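Local coordinates for protein putative glutaryl-CoA dehydrogenase (Thermus thermophilus, PDB 2EBA) that belongs to the acyl-CoA dehydrogenase family of flavoproteins and binds flavin-adenine dinucleotide in an assembly of four identical chains, at residues A[81-86]-A[356-361]; A[246-251]-A[362-367]; A[298-303]-A[322-327]. All coordinates share one frame; numbering follows the deposited sequence.

Contact 1: A[81-86]-A[356-361]; sequences ELERVD and LNLETV. With FAD (flavin-adenine dinucleotide), chain I.
Glu-83, in the last turn of helix 72-85, and Asp-86, just beyond it, meet the last turns of helix 351-361, so that the helical N-terminal domain of the acyl-CoA dehydrogenase fold packs against its helical C-terminal domain. Glu-83 shows how a buried acid at such a junction can divide its contacts between charge and packing. Its CB lies 3.1 Å from the backbone oxygen O of Gly-251, and the chain then bends at CG (chi2 120°), turning the carboxylate toward helix 351-361. There the two oxygens part company. OE1 forms a salt bridge with Arg-90, whereas Glu-83 OE2 accepts a hydrogen bond from Ser-87 OG and also lies against a methyl group, with Val-361 CG2 at 3.8 Å. The Glu-83 and Val-361 side chains lie alongside each other, pointing in opposite senses, and Leu-358 CD2 stands farther off, 4.5 Å from Glu-83 OE2.

Asp-86 works differently. With CG placed opposite its backbone N (chi1 -171°), it occupies the N-cap of helix 87-107, where OD2 accepts a hydrogen bond from Gly-88 N, while OD1 pairs with Arg-353 in a salt bridge. Asp-86 OD1 also sits 2.7 Å from the atom modelled as Asn-357 OD1. Two oxygens so close suggest that this amide is turned over in the model, and a hydrogen bond is then possible. The carboxylate and amide planes stand 84° apart, and Trp-38 touches both side chains. On helix 351-361, Thr-360 reaches the flavin, its methyl CG2 lying 3.4 Å from the ring methyl C7M of FAD.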
loop_
_atom_site.group_PDB
_atom_site.type_symbol
_atom_site.label_atom_id
_atom_site.label_comp_id
_atom_site.label_asym_id
_atom_site.label_seq_id
_atom_site.Cartn_x
_atom_site.Cartn_y
_atom_site.Cartn_z
ATOM N N GLU A 81 5.268 -22.128 -17.684
ATOM C CA GLU A 81 4.494 -23.343 -17.490
ATOM C C GLU A 81 5.001 -24.173 -16.297
ATOM O O GLU A 81 4.209 -24.758 -15.555
ATOM C CB GLU A 81 4.506 -24.175 -18.781
ATOM C CG GLU A 81 3.694 -23.558 -19.922
ATOM C CD GLU A 81 2.259 -23.244 -19.517
ATOM O OE1 GLU A 81 1.601 -24.120 -18.923
ATOM O OE2 GLU A 81 1.783 -22.128 -19.798
ATOM N N LEU A 82 6.314 -24.219 -16.110
ATOM C CA LEU A 82 6.882 -24.955 -14.992
ATOM C C LEU A 82 6.387 -24.365 -13.662
ATOM O O LEU A 82 5.799 -25.073 -12.840
ATOM C CB LEU A 82 8.412 -24.896 -15.052
ATOM C CG LEU A 82 9.137 -25.874 -15.979
ATOM C CD1 LEU A 82 10.562 -25.423 -16.163
ATOM C CD2 LEU A 82 9.101 -27.270 -15.389
ATOM N N GLU A 83 6.612 -23.065 -13.471
ATOM C CA GLU A 83 6.234 -22.360 -12.248
ATOM C C GLU A 83 4.745 -22.404 -11.999
ATOM O O GLU A 83 4.289 -22.469 -10.861
ATOM C CB GLU A 83 6.678 -20.904 -12.326
ATOM C CG GLU A 83 6.680 -20.191 -10.990
ATOM C CD GLU A 83 8.054 -19.673 -10.625
ATOM O OE1 GLU A 83 8.786 -19.265 -11.556
ATOM O OE2 GLU A 83 8.393 -19.666 -9.422
ATOM N N ARG A 84 3.963 -22.375 -13.068
ATOM C CA ARG A 84 2.520 -22.418 -12.960
ATOM C C ARG A 84 2.106 -23.700 -12.204
ATOM O O ARG A 84 1.037 -23.771 -11.583
ATOM C CB ARG A 84 1.934 -22.418 -14.339
ATOM C CG ARG A 84 0.444 -22.516 -14.426
ATOM C CD ARG A 84 0.143 -22.453 -15.908
ATOM N NE ARG A 84 -1.172 -22.954 -16.285
ATOM C CZ ARG A 84 -1.538 -24.240 -16.257
ATOM N NH1 ARG A 84 -0.688 -25.194 -15.857
ATOM N NH2 ARG A 84 -2.760 -24.589 -16.655
ATOM N N VAL A 85 2.952 -24.719 -12.289
ATOM C CA VAL A 85 2.655 -25.952 -11.577
ATOM C C VAL A 85 3.237 -25.769 -10.173
ATOM O O VAL A 85 2.511 -25.835 -9.184
ATOM C CB VAL A 85 3.310 -27.163 -12.245
ATOM C CG1 VAL A 85 3.024 -28.394 -11.427
ATOM C CG2 VAL A 85 2.781 -27.334 -13.660
ATOM N N ASP A 86 4.549 -25.537 -10.106
ATOM C CA ASP A 86 5.247 -25.327 -8.844
ATOM C C ASP A 86 6.620 -24.694 -9.077
ATOM O O ASP A 86 7.345 -25.103 -9.983
ATOM C CB ASP A 86 5.428 -26.648 -8.111
ATOM C CG ASP A 86 5.958 -26.459 -6.700
ATOM O OD1 ASP A 86 5.150 -26.177 -5.787
ATOM O OD2 ASP A 86 7.189 -26.571 -6.512
ATOM N N LEU A 356 3.602 -19.737 -0.340
ATOM C CA LEU A 356 4.829 -20.112 0.373
ATOM C C LEU A 356 6.046 -20.185 -0.544
ATOM O O LEU A 356 7.095 -19.624 -0.238
ATOM C CB LEU A 356 4.632 -21.442 1.126
ATOM C CG LEU A 356 3.802 -21.338 2.432
ATOM C CD1 LEU A 356 3.491 -22.707 3.007
ATOM C CD2 LEU A 356 4.565 -20.509 3.459
ATOM N N ASN A 357 5.910 -20.877 -1.666
ATOM C CA ASN A 357 6.998 -20.985 -2.630
ATOM C C ASN A 357 7.498 -19.600 -3.043
ATOM O O ASN A 357 8.706 -19.336 -3.040
ATOM C CB ASN A 357 6.519 -21.733 -3.875
ATOM C CG ASN A 357 6.463 -23.227 -3.670
ATOM O OD1 ASN A 357 5.856 -23.960 -4.459
ATOM N ND2 ASN A 357 7.109 -23.690 -2.622
ATOM N N LEU A 358 6.561 -18.714 -3.388
ATOM C CA LEU A 358 6.916 -17.365 -3.831
ATOM C C LEU A 358 7.648 -16.529 -2.797
ATOM O O LEU A 358 8.292 -15.531 -3.130
ATOM C CB LEU A 358 5.676 -16.627 -4.329
ATOM C CG LEU A 358 5.229 -17.091 -5.718
ATOM C CD1 LEU A 358 3.912 -16.436 -6.084
ATOM C CD2 LEU A 358 6.309 -16.752 -6.745
ATOM N N GLU A 359 7.562 -16.943 -1.541
ATOM C CA GLU A 359 8.260 -16.237 -0.480
ATOM C C GLU A 359 9.768 -16.455 -0.739
ATOM O O GLU A 359 10.575 -15.545 -0.572
ATOM C CB GLU A 359 7.807 -16.796 0.877
ATOM C CG GLU A 359 7.994 -15.866 2.085
ATOM C CD GLU A 359 7.013 -14.694 2.165
ATOM O OE1 GLU A 359 5.786 -14.923 2.210
ATOM O OE2 GLU A 359 7.479 -13.532 2.204
ATOM N N THR A 360 10.128 -17.657 -1.190
ATOM C CA THR A 360 11.520 -17.993 -1.505
ATOM C C THR A 360 11.997 -17.254 -2.760
ATOM O O THR A 360 13.045 -16.593 -2.754
ATOM C CB THR A 360 11.684 -19.517 -1.739
ATOM O OG1 THR A 360 11.768 -20.189 -0.475
ATOM C CG2 THR A 360 12.922 -19.814 -2.575
ATOM N N VAL A 361 11.221 -17.374 -3.831
ATOM C CA VAL A 361 11.539 -16.719 -5.093
ATOM C C VAL A 361 11.706 -15.224 -4.848
ATOM O O VAL A 361 12.525 -14.553 -5.482
ATOM C CB VAL A 361 10.417 -16.945 -6.117
ATOM C CG1 VAL A 361 10.824 -16.367 -7.468
ATOM C CG2 VAL A 361 10.102 -18.431 -6.223
HETATM P PA FAD I . 20.570 -11.549 3.871
HETATM O O1A FAD I . 21.166 -11.392 5.254
HETATM O O2A FAD I . 21.413 -11.332 2.640
HETATM O O5B FAD I . 19.243 -10.621 3.818
HETATM C C5B FAD I . 18.332 -10.508 4.781
HETATM C C4B FAD I . 17.403 -9.322 4.761
HETATM O O4B FAD I . 18.242 -7.990 4.539
HETATM C C3B FAD I . 16.809 -9.223 3.254
HETATM O O3B FAD I . 15.609 -8.472 3.402
HETATM C C2B FAD I . 17.621 -8.232 2.388
HETATM O O2B FAD I . 16.831 -7.473 1.554
HETATM C C1B FAD I . 18.057 -7.267 3.460
HETATM N N9A FAD I . 19.375 -6.673 2.970
HETATM C C8A FAD I . 20.492 -7.343 2.734
HETATM N N7A FAD I . 21.432 -6.420 2.342
HETATM C C5A FAD I . 20.873 -5.179 2.357
HETATM C C6A FAD I . 21.341 -3.856 2.058
HETATM N N6A FAD I . 22.601 -3.634 1.647
HETATM N N1A FAD I . 20.478 -2.795 2.188
HETATM C C2A FAD I . 19.187 -2.980 2.597
HETATM N N3A FAD I . 18.715 -4.236 2.888
HETATM C C4A FAD I . 19.542 -5.341 2.784
HETATM N N1 FAD I . 21.967 -19.214 -3.380
HETATM C C2 FAD I . 22.824 -19.719 -4.330
HETATM O O2 FAD I . 23.925 -19.177 -4.529
HETATM N N3 FAD I . 22.471 -20.823 -5.057
HETATM C C4 FAD I . 21.263 -21.444 -4.851
HETATM O O4 FAD I . 20.967 -22.457 -5.514
HETATM C C4X FAD I . 20.370 -20.945 -3.878
HETATM N N5 FAD I . 19.161 -21.563 -3.634
HETATM C C5X FAD I . 18.305 -21.103 -2.661
HETATM C C6 FAD I . 17.086 -21.785 -2.412
HETATM C C7 FAD I . 16.210 -21.337 -1.390
HETATM C C7M FAD I . 14.937 -22.126 -1.170
HETATM C C8 FAD I . 16.550 -20.184 -0.614
HETATM C C8M FAD I . 15.677 -19.639 0.496
HETATM C C9 FAD I . 17.757 -19.511 -0.871
HETATM C C9A FAD I . 18.668 -19.947 -1.891
HETATM N N10 FAD I . 19.899 -19.310 -2.154
HETATM C C10 FAD I . 20.744 -19.797 -3.125
HETATM C "C1'" FAD I . 20.344 -18.134 -1.393
HETATM C "C2'" FAD I . 19.552 -16.885 -1.646
HETATM O "O2'" FAD I . 20.035 -16.256 -2.822
HETATM C "C3'" FAD I . 19.673 -16.034 -0.417
HETATM O "O3'" FAD I . 18.683 -16.467 0.512
HETATM C "C4'" FAD I . 19.478 -14.543 -0.666
HETATM O "O4'" FAD I . 20.679 -13.959 -1.180
HETATM C "C5'" FAD I . 19.117 -13.831 0.623
HETATM O "O5'" FAD I . 20.264 -13.706 1.440
HETATM P P FAD I . 20.374 -14.263 2.958
HETATM O O1P FAD I . 19.394 -15.367 3.209
HETATM O O2P FAD I . 21.829 -14.578 3.206
HETATM O O3P FAD I . 19.878 -13.009 3.822
#

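Contact 2: A[246-251]-A[362-367]; sequences FGIAWG and YTYEGT. With FAD (flavin-adenine dinucleotide), chain I.
Tyr-364 OH is gripped by two groups of helix 87-107, Arg-90 NH2 and Ser-91 OG, and these hydrogen bonds fix the far end of a ring whose flank meets Ile-248. Ile-248 CD1 lies 3.9 Å from Tyr-364 CE1, approaching the ring obliquely. Ile-248 CD1 is closer still to the next residue, 3.6 Å from Glu-365 CG and 3.8 Å from Glu-365 OE2. The isoleucine reaches this far because its CG1-CD1 branch is extended (chi2 172°) out from helix 235-269, while the Glu-365 chain bends at chi2 and crosses it. One methyl group abutting two neighbouring loop side chains exemplifies packing within the C-terminal helical domain of an acyl-CoA dehydrogenase: helix 235-269 packs against the loop that joins helices 351-361 and 368-380, and that loop lines the FAD pocket. Tyr-364 presents a ring edge to the flavin, with FAD C6 in the ring plane and 3.6 Å from Tyr-364 CD2. Beside the ribityl chain, Thr-363 CG2 comes within 3.6 Å of FAD O3'. Glu-365, with left-handed backbone angles (phi 59°, psi 39°), turns the loop on toward Gly-366 and Thr-367. At the loop's end, Thr-367 is the N-cap of helix 368-380, its OG1 accepting a weak bond from Val-370 N and sharing a 2.9 Å hydrogen bond with FAD O2B.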
loop_
_atom_site.group_PDB
_atom_site.type_symbol
_atom_site.label_atom_id
_atom_site.label_comp_id
_atom_site.label_asym_id
_atom_site.label_seq_id
_atom_site.Cartn_x
_atom_site.Cartn_y
_atom_site.Cartn_z
ATOM N N PHE A 246 16.032 -13.909 -15.493
ATOM C CA PHE A 246 15.208 -13.755 -16.691
ATOM C C PHE A 246 14.066 -14.776 -16.737
ATOM O O PHE A 246 12.914 -14.417 -16.964
ATOM C CB PHE A 246 16.064 -13.904 -17.957
ATOM C CG PHE A 246 15.257 -14.058 -19.218
ATOM C CD1 PHE A 246 14.675 -12.951 -19.823
ATOM C CD2 PHE A 246 15.048 -15.319 -19.778
ATOM C CE1 PHE A 246 13.896 -13.095 -20.968
ATOM C CE2 PHE A 246 14.270 -15.480 -20.918
ATOM C CZ PHE A 246 13.690 -14.367 -21.518
ATOM N N GLY A 247 14.402 -16.047 -16.551
ATOM C CA GLY A 247 13.390 -17.080 -16.578
ATOM C C GLY A 247 12.437 -16.944 -15.417
ATOM O O GLY A 247 11.268 -17.273 -15.541
ATOM N N ILE A 248 12.932 -16.468 -14.283
ATOM C CA ILE A 248 12.094 -16.298 -13.112
ATOM C C ILE A 248 11.047 -15.205 -13.336
ATOM O O ILE A 248 9.922 -15.315 -12.866
ATOM C CB ILE A 248 12.942 -15.958 -11.881
ATOM C CG1 ILE A 248 13.783 -17.183 -11.496
ATOM C CG2 ILE A 248 12.037 -15.481 -10.733
ATOM C CD1 ILE A 248 14.786 -16.917 -10.431
ATOM N N ALA A 249 11.411 -14.151 -14.055
ATOM C CA ALA A 249 10.453 -13.086 -14.320
ATOM C C ALA A 249 9.298 -13.689 -15.110
ATOM O O ALA A 249 8.147 -13.248 -15.010
ATOM C CB ALA A 249 11.102 -11.973 -15.098
ATOM N N TRP A 250 9.607 -14.716 -15.888
ATOM C CA TRP A 250 8.592 -15.387 -16.669
ATOM C C TRP A 250 7.772 -16.334 -15.823
ATOM O O TRP A 250 6.553 -16.244 -15.813
ATOM C CB TRP A 250 9.211 -16.166 -17.809
ATOM C CG TRP A 250 9.503 -15.340 -18.993
ATOM C CD1 TRP A 250 10.653 -14.675 -19.261
ATOM C CD2 TRP A 250 8.648 -15.142 -20.118
ATOM N NE1 TRP A 250 10.580 -14.083 -20.494
ATOM C CE2 TRP A 250 9.358 -14.356 -21.045
ATOM C CE3 TRP A 250 7.348 -15.559 -20.434
ATOM C CZ2 TRP A 250 8.818 -13.980 -22.279
ATOM C CZ3 TRP A 250 6.809 -15.190 -21.650
ATOM C CH2 TRP A 250 7.545 -14.405 -22.566
ATOM N N GLY A 251 8.436 -17.249 -15.128
ATOM C CA GLY A 251 7.737 -18.206 -14.285
ATOM C C GLY A 251 6.791 -17.556 -13.281
ATOM O O GLY A 251 5.710 -18.086 -13.011
ATOM N N TYR A 362 10.915 -14.713 -3.917
ATOM C CA TYR A 362 10.951 -13.319 -3.531
ATOM C C TYR A 362 12.278 -12.982 -2.842
ATOM O O TYR A 362 12.698 -11.831 -2.810
ATOM C CB TYR A 362 9.775 -13.057 -2.593
ATOM C CG TYR A 362 9.676 -11.663 -2.054
ATOM C CD1 TYR A 362 9.502 -10.568 -2.896
ATOM C CD2 TYR A 362 9.722 -11.440 -0.684
ATOM C CE1 TYR A 362 9.377 -9.288 -2.372
ATOM C CE2 TYR A 362 9.596 -10.172 -0.158
ATOM C CZ TYR A 362 9.427 -9.108 -0.996
ATOM O OH TYR A 362 9.325 -7.871 -0.429
ATOM N N THR A 363 12.940 -14.004 -2.317
ATOM C CA THR A 363 14.204 -13.849 -1.612
ATOM C C THR A 363 15.482 -14.168 -2.407
ATOM O O THR A 363 16.399 -13.349 -2.470
ATOM C CB THR A 363 14.180 -14.708 -0.333
ATOM O OG1 THR A 363 13.255 -14.136 0.594
ATOM C CG2 THR A 363 15.545 -14.775 0.308
ATOM N N TYR A 364 15.552 -15.352 -3.003
ATOM C CA TYR A 364 16.757 -15.716 -3.731
ATOM C C TYR A 364 16.914 -15.029 -5.077
ATOM O O TYR A 364 15.997 -14.376 -5.562
ATOM C CB TYR A 364 16.875 -17.245 -3.875
ATOM C CG TYR A 364 15.898 -17.972 -4.790
ATOM C CD1 TYR A 364 15.229 -17.325 -5.836
ATOM C CD2 TYR A 364 15.710 -19.347 -4.652
ATOM C CE1 TYR A 364 14.406 -18.041 -6.715
ATOM C CE2 TYR A 364 14.895 -20.061 -5.519
ATOM C CZ TYR A 364 14.249 -19.408 -6.544
ATOM O OH TYR A 364 13.438 -20.137 -7.380
ATOM N N GLU A 365 18.090 -15.171 -5.678
ATOM C CA GLU A 365 18.356 -14.534 -6.961
ATOM C C GLU A 365 18.180 -13.023 -6.809
ATOM O O GLU A 365 17.665 -12.345 -7.702
ATOM C CB GLU A 365 17.405 -15.085 -8.021
ATOM C CG GLU A 365 17.563 -16.583 -8.224
ATOM C CD GLU A 365 18.453 -16.923 -9.399
ATOM O OE1 GLU A 365 19.272 -16.073 -9.795
ATOM O OE2 GLU A 365 18.343 -18.048 -9.928
ATOM N N GLY A 366 18.637 -12.511 -5.668
ATOM C CA GLY A 366 18.535 -11.089 -5.380
ATOM C C GLY A 366 17.214 -10.760 -4.719
ATOM O O GLY A 366 16.180 -10.902 -5.347
ATOM N N THR A 367 17.227 -10.346 -3.456
ATOM C CA THR A 367 15.983 -9.999 -2.770
ATOM C C THR A 367 15.323 -8.748 -3.369
ATOM O O THR A 367 15.925 -8.030 -4.172
ATOM C CB THR A 367 16.195 -9.722 -1.265
ATOM O OG1 THR A 367 17.126 -8.648 -1.098
ATOM C CG2 THR A 367 16.707 -10.937 -0.565
HETATM P PA FAD I . 20.570 -11.549 3.871
HETATM O O1A FAD I . 21.166 -11.392 5.254
HETATM O O2A FAD I . 21.413 -11.332 2.640
HETATM O O5B FAD I . 19.243 -10.621 3.818
HETATM C C5B FAD I . 18.332 -10.508 4.781
HETATM C C4B FAD I . 17.403 -9.322 4.761
HETATM O O4B FAD I . 18.242 -7.990 4.539
HETATM C C3B FAD I . 16.809 -9.223 3.254
HETATM O O3B FAD I . 15.609 -8.472 3.402
HETATM C C2B FAD I . 17.621 -8.232 2.388
HETATM O O2B FAD I . 16.831 -7.473 1.554
HETATM C C1B FAD I . 18.057 -7.267 3.460
HETATM N N9A FAD I . 19.375 -6.673 2.970
HETATM C C8A FAD I . 20.492 -7.343 2.734
HETATM N N7A FAD I . 21.432 -6.420 2.342
HETATM C C5A FAD I . 20.873 -5.179 2.357
HETATM C C6A FAD I . 21.341 -3.856 2.058
HETATM N N6A FAD I . 22.601 -3.634 1.647
HETATM N N1A FAD I . 20.478 -2.795 2.188
HETATM C C2A FAD I . 19.187 -2.980 2.597
HETATM N N3A FAD I . 18.715 -4.236 2.888
HETATM C C4A FAD I . 19.542 -5.341 2.784
HETATM N N1 FAD I . 21.967 -19.214 -3.380
HETATM C C2 FAD I . 22.824 -19.719 -4.330
HETATM O O2 FAD I . 23.925 -19.177 -4.529
HETATM N N3 FAD I . 22.471 -20.823 -5.057
HETATM C C4 FAD I . 21.263 -21.444 -4.851
HETATM O O4 FAD I . 20.967 -22.457 -5.514
HETATM C C4X FAD I . 20.370 -20.945 -3.878
HETATM N N5 FAD I . 19.161 -21.563 -3.634
HETATM C C5X FAD I . 18.305 -21.103 -2.661
HETATM C C6 FAD I . 17.086 -21.785 -2.412
HETATM C C7 FAD I . 16.210 -21.337 -1.390
HETATM C C7M FAD I . 14.937 -22.126 -1.170
HETATM C C8 FAD I . 16.550 -20.184 -0.614
HETATM C C8M FAD I . 15.677 -19.639 0.496
HETATM C C9 FAD I . 17.757 -19.511 -0.871
HETATM C C9A FAD I . 18.668 -19.947 -1.891
HETATM N N10 FAD I . 19.899 -19.310 -2.154
HETATM C C10 FAD I . 20.744 -19.797 -3.125
HETATM C "C1'" FAD I . 20.344 -18.134 -1.393
HETATM C "C2'" FAD I . 19.552 -16.885 -1.646
HETATM O "O2'" FAD I . 20.035 -16.256 -2.822
HETATM C "C3'" FAD I . 19.673 -16.034 -0.417
HETATM O "O3'" FAD I . 18.683 -16.467 0.512
HETATM C "C4'" FAD I . 19.478 -14.543 -0.666
HETATM O "O4'" FAD I . 20.679 -13.959 -1.180
HETATM C "C5'" FAD I . 19.117 -13.831 0.623
HETATM O "O5'" FAD I . 20.264 -13.706 1.440
HETATM P P FAD I . 20.374 -14.263 2.958
HETATM O O1P FAD I . 19.394 -15.367 3.209
HETATM O O2P FAD I . 21.829 -14.578 3.206
HETATM O O3P FAD I . 19.878 -13.009 3.822
#

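Contact 3: A[298-303]-A[322-327]; sequences LLLAWR and KRQNVW
Van der Waals packing of Leu-300 against the side chains of Gln-324 and Asn-325 forms the contact proper. One methyl does the touching: Leu-300 CD1 sits 4.1 Å from Gln-324 CB and 3.7 Å from the atom modelled as Asn-325 ND2, an amide whose orientation is doubtful. The leucine crosses both partners at a slant, touching the CB of Gln-324 and the amide group of Asn-325. Its backbone runs closest to that of Asn-325, with the CA atoms of Leu-300 and Asn-325 8.5 Å apart. Such spacing suits two neighbouring helices of a bundle, and here helices 281-309 and 315-340, consecutive in the chain and running roughly antiparallel, form a hairpin in the C-terminal helical domain; helix 235-269 adds Ala-249 and Ala-252 against Asn-325.

Hydrogen bonds take up the polar end of Gln-324. A bend at chi2 (-54°) carries its amide away from Leu-300, and Arg-323 NH1 donates to Gln-324 OE1 over 2.8 Å, from 40° above the carbonyl plane. Contacts with the third subunit continue this polar network: Gln-324 NE2 hydrogen-bonds to Glu-296 OE1, and Arg-323 forms a salt bridge with Glu-289, both of that subunit. Ring packing also occurs there: Trp-302 meets Trp-302 of the third subunit with nearly parallel planes.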
loop_
_atom_site.group_PDB
_atom_site.type_symbol
_atom_site.label_atom_id
_atom_site.label_comp_id
_atom_site.label_asym_id
_atom_site.label_seq_id
_atom_site.Cartn_x
_atom_site.Cartn_y
_atom_site.Cartn_z
ATOM N N LEU A 298 3.741 -9.944 -18.156
ATOM C CA LEU A 298 4.024 -10.592 -19.437
ATOM C C LEU A 298 4.727 -9.657 -20.403
ATOM O O LEU A 298 5.648 -10.067 -21.118
ATOM C CB LEU A 298 2.746 -11.095 -20.097
ATOM C CG LEU A 298 2.231 -12.467 -19.696
ATOM C CD1 LEU A 298 1.180 -12.880 -20.702
ATOM C CD2 LEU A 298 3.364 -13.490 -19.696
ATOM N N LEU A 299 4.292 -8.405 -20.431
ATOM C CA LEU A 299 4.904 -7.430 -21.310
ATOM C C LEU A 299 6.368 -7.207 -20.955
ATOM O O LEU A 299 7.214 -7.152 -21.838
ATOM C CB LEU A 299 4.128 -6.113 -21.258
ATOM C CG LEU A 299 2.929 -5.983 -22.210
ATOM C CD1 LEU A 299 2.193 -4.721 -21.878
ATOM C CD2 LEU A 299 3.383 -5.941 -23.665
ATOM N N LEU A 300 6.669 -7.079 -19.668
ATOM C CA LEU A 300 8.055 -6.884 -19.242
ATOM C C LEU A 300 8.887 -8.078 -19.707
ATOM O O LEU A 300 9.952 -7.913 -20.300
ATOM C CB LEU A 300 8.164 -6.770 -17.706
ATOM C CG LEU A 300 7.651 -5.521 -16.986
ATOM C CD1 LEU A 300 8.001 -5.594 -15.505
ATOM C CD2 LEU A 300 8.271 -4.278 -17.601
ATOM N N ALA A 301 8.369 -9.272 -19.420
ATOM C CA ALA A 301 9.012 -10.538 -19.742
ATOM C C ALA A 301 9.233 -10.689 -21.233
ATOM O O ALA A 301 10.307 -11.100 -21.671
ATOM C CB ALA A 301 8.165 -11.687 -19.225
ATOM N N TRP A 302 8.202 -10.373 -22.000
ATOM C CA TRP A 302 8.280 -10.449 -23.448
ATOM C C TRP A 302 9.334 -9.479 -23.973
ATOM O O TRP A 302 10.181 -9.858 -24.762
ATOM C CB TRP A 302 6.924 -10.108 -24.072
ATOM C CG TRP A 302 7.016 -9.768 -25.535
ATOM C CD1 TRP A 302 7.106 -10.640 -26.584
ATOM C CD2 TRP A 302 7.172 -8.458 -26.089
ATOM N NE1 TRP A 302 7.320 -9.954 -27.755
ATOM C CE2 TRP A 302 7.368 -8.613 -27.481
ATOM C CE3 TRP A 302 7.171 -7.168 -25.544
ATOM C CZ2 TRP A 302 7.566 -7.522 -28.336
ATOM C CZ3 TRP A 302 7.368 -6.080 -26.398
ATOM C CH2 TRP A 302 7.563 -6.268 -27.775
ATOM N N ARG A 303 9.276 -8.228 -23.527
ATOM C CA ARG A 303 10.217 -7.198 -23.973
ATOM C C ARG A 303 11.664 -7.572 -23.703
ATOM O O ARG A 303 12.544 -7.351 -24.528
ATOM C CB ARG A 303 9.904 -5.866 -23.276
ATOM C CG ARG A 303 10.858 -4.728 -23.628
ATOM C CD ARG A 303 10.969 -4.647 -25.110
ATOM N NE ARG A 303 11.894 -3.633 -25.577
ATOM C CZ ARG A 303 12.487 -3.700 -26.759
ATOM N NH1 ARG A 303 12.241 -4.737 -27.545
ATOM N NH2 ARG A 303 13.301 -2.733 -27.158
ATOM N N LYS A 322 12.438 -8.986 -12.547
ATOM C CA LYS A 322 12.391 -9.985 -11.487
ATOM C C LYS A 322 11.700 -9.392 -10.258
ATOM O O LYS A 322 10.780 -9.982 -9.691
ATOM C CB LYS A 322 13.813 -10.440 -11.141
ATOM C CG LYS A 322 13.887 -11.704 -10.319
ATOM C CD LYS A 322 13.776 -11.430 -8.834
ATOM C CE LYS A 322 14.054 -12.702 -8.046
ATOM N NZ LYS A 322 14.080 -12.464 -6.573
ATOM N N ARG A 323 12.148 -8.204 -9.874
ATOM C CA ARG A 323 11.617 -7.486 -8.720
ATOM C C ARG A 323 10.124 -7.276 -8.835
ATOM O O ARG A 323 9.368 -7.673 -7.949
ATOM C CB ARG A 323 12.310 -6.130 -8.607
ATOM C CG ARG A 323 11.908 -5.286 -7.409
ATOM C CD ARG A 323 11.627 -3.872 -7.872
ATOM N NE ARG A 323 11.739 -2.887 -6.811
ATOM C CZ ARG A 323 11.123 -1.716 -6.831
ATOM N NH1 ARG A 323 10.343 -1.386 -7.853
ATOM N NH2 ARG A 323 11.303 -0.866 -5.834
ATOM N N GLN A 324 9.695 -6.662 -9.936
ATOM C CA GLN A 324 8.272 -6.392 -10.151
ATOM C C GLN A 324 7.391 -7.636 -10.249
ATOM O O GLN A 324 6.391 -7.756 -9.546
ATOM C CB GLN A 324 8.057 -5.555 -11.414
ATOM C CG GLN A 324 8.630 -4.156 -11.367
ATOM C CD GLN A 324 8.161 -3.361 -10.169
ATOM O OE1 GLN A 324 8.845 -3.304 -9.153
ATOM N NE2 GLN A 324 6.985 -2.753 -10.278
ATOM N N ASN A 325 7.759 -8.567 -11.121
ATOM C CA ASN A 325 6.949 -9.760 -11.311
ATOM C C ASN A 325 6.816 -10.672 -10.099
ATOM O O ASN A 325 5.729 -11.164 -9.806
ATOM C CB ASN A 325 7.462 -10.566 -12.517
ATOM C CG ASN A 325 7.282 -9.824 -13.833
ATOM O OD1 ASN A 325 7.560 -10.361 -14.909
ATOM N ND2 ASN A 325 6.814 -8.584 -13.753
ATOM N N VAL A 326 7.909 -10.920 -9.396
ATOM C CA VAL A 326 7.833 -11.796 -8.232
ATOM C C VAL A 326 7.003 -11.145 -7.124
ATOM O O VAL A 326 6.167 -11.804 -6.503
ATOM C CB VAL A 326 9.264 -12.179 -7.730
ATOM C CG1 VAL A 326 9.181 -13.077 -6.491
ATOM C CG2 VAL A 326 10.024 -12.899 -8.856
ATOM N N TRP A 327 7.213 -9.848 -6.904
ATOM C CA TRP A 327 6.489 -9.112 -5.885
ATOM C C TRP A 327 5.001 -9.238 -6.143
ATOM O O TRP A 327 4.219 -9.539 -5.239
ATOM C CB TRP A 327 6.866 -7.634 -5.936
ATOM C CG TRP A 327 6.221 -6.807 -4.881
ATOM C CD1 TRP A 327 5.814 -5.506 -4.995
ATOM C CD2 TRP A 327 5.989 -7.183 -3.518
ATOM N NE1 TRP A 327 5.349 -5.049 -3.786
ATOM C CE2 TRP A 327 5.446 -6.057 -2.861
ATOM C CE3 TRP A 327 6.190 -8.368 -2.784
ATOM C CZ2 TRP A 327 5.103 -6.074 -1.500
ATOM C CZ3 TRP A 327 5.845 -8.388 -1.422
ATOM C CH2 TRP A 327 5.310 -7.247 -0.800
#

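The three contacts touch one another in succession. Contacts 1 and 2, with centres about 10 Å apart, both touch FAD and join where Val-361 CG1 meets Ile-248 CG2 at 3.6 Å. Contact 3 lies farther from the flavin and from the centre of the chain, its centre about 9 Å from that of contact 2 and about 14 Å from that of contact 1; the side chain of Gln-324 is likewise about 14 Å from FAD. Lys-322 ties all three together: its NZ probably donates hydrogen bonds to Val-361 O at 2.8 Å and to Tyr-364 O and Gly-366 O at 2.9 Å each. Helix 315-340 thus both touches the third subunit and, through Lys-322, is bonded to the loop that lines the pocket.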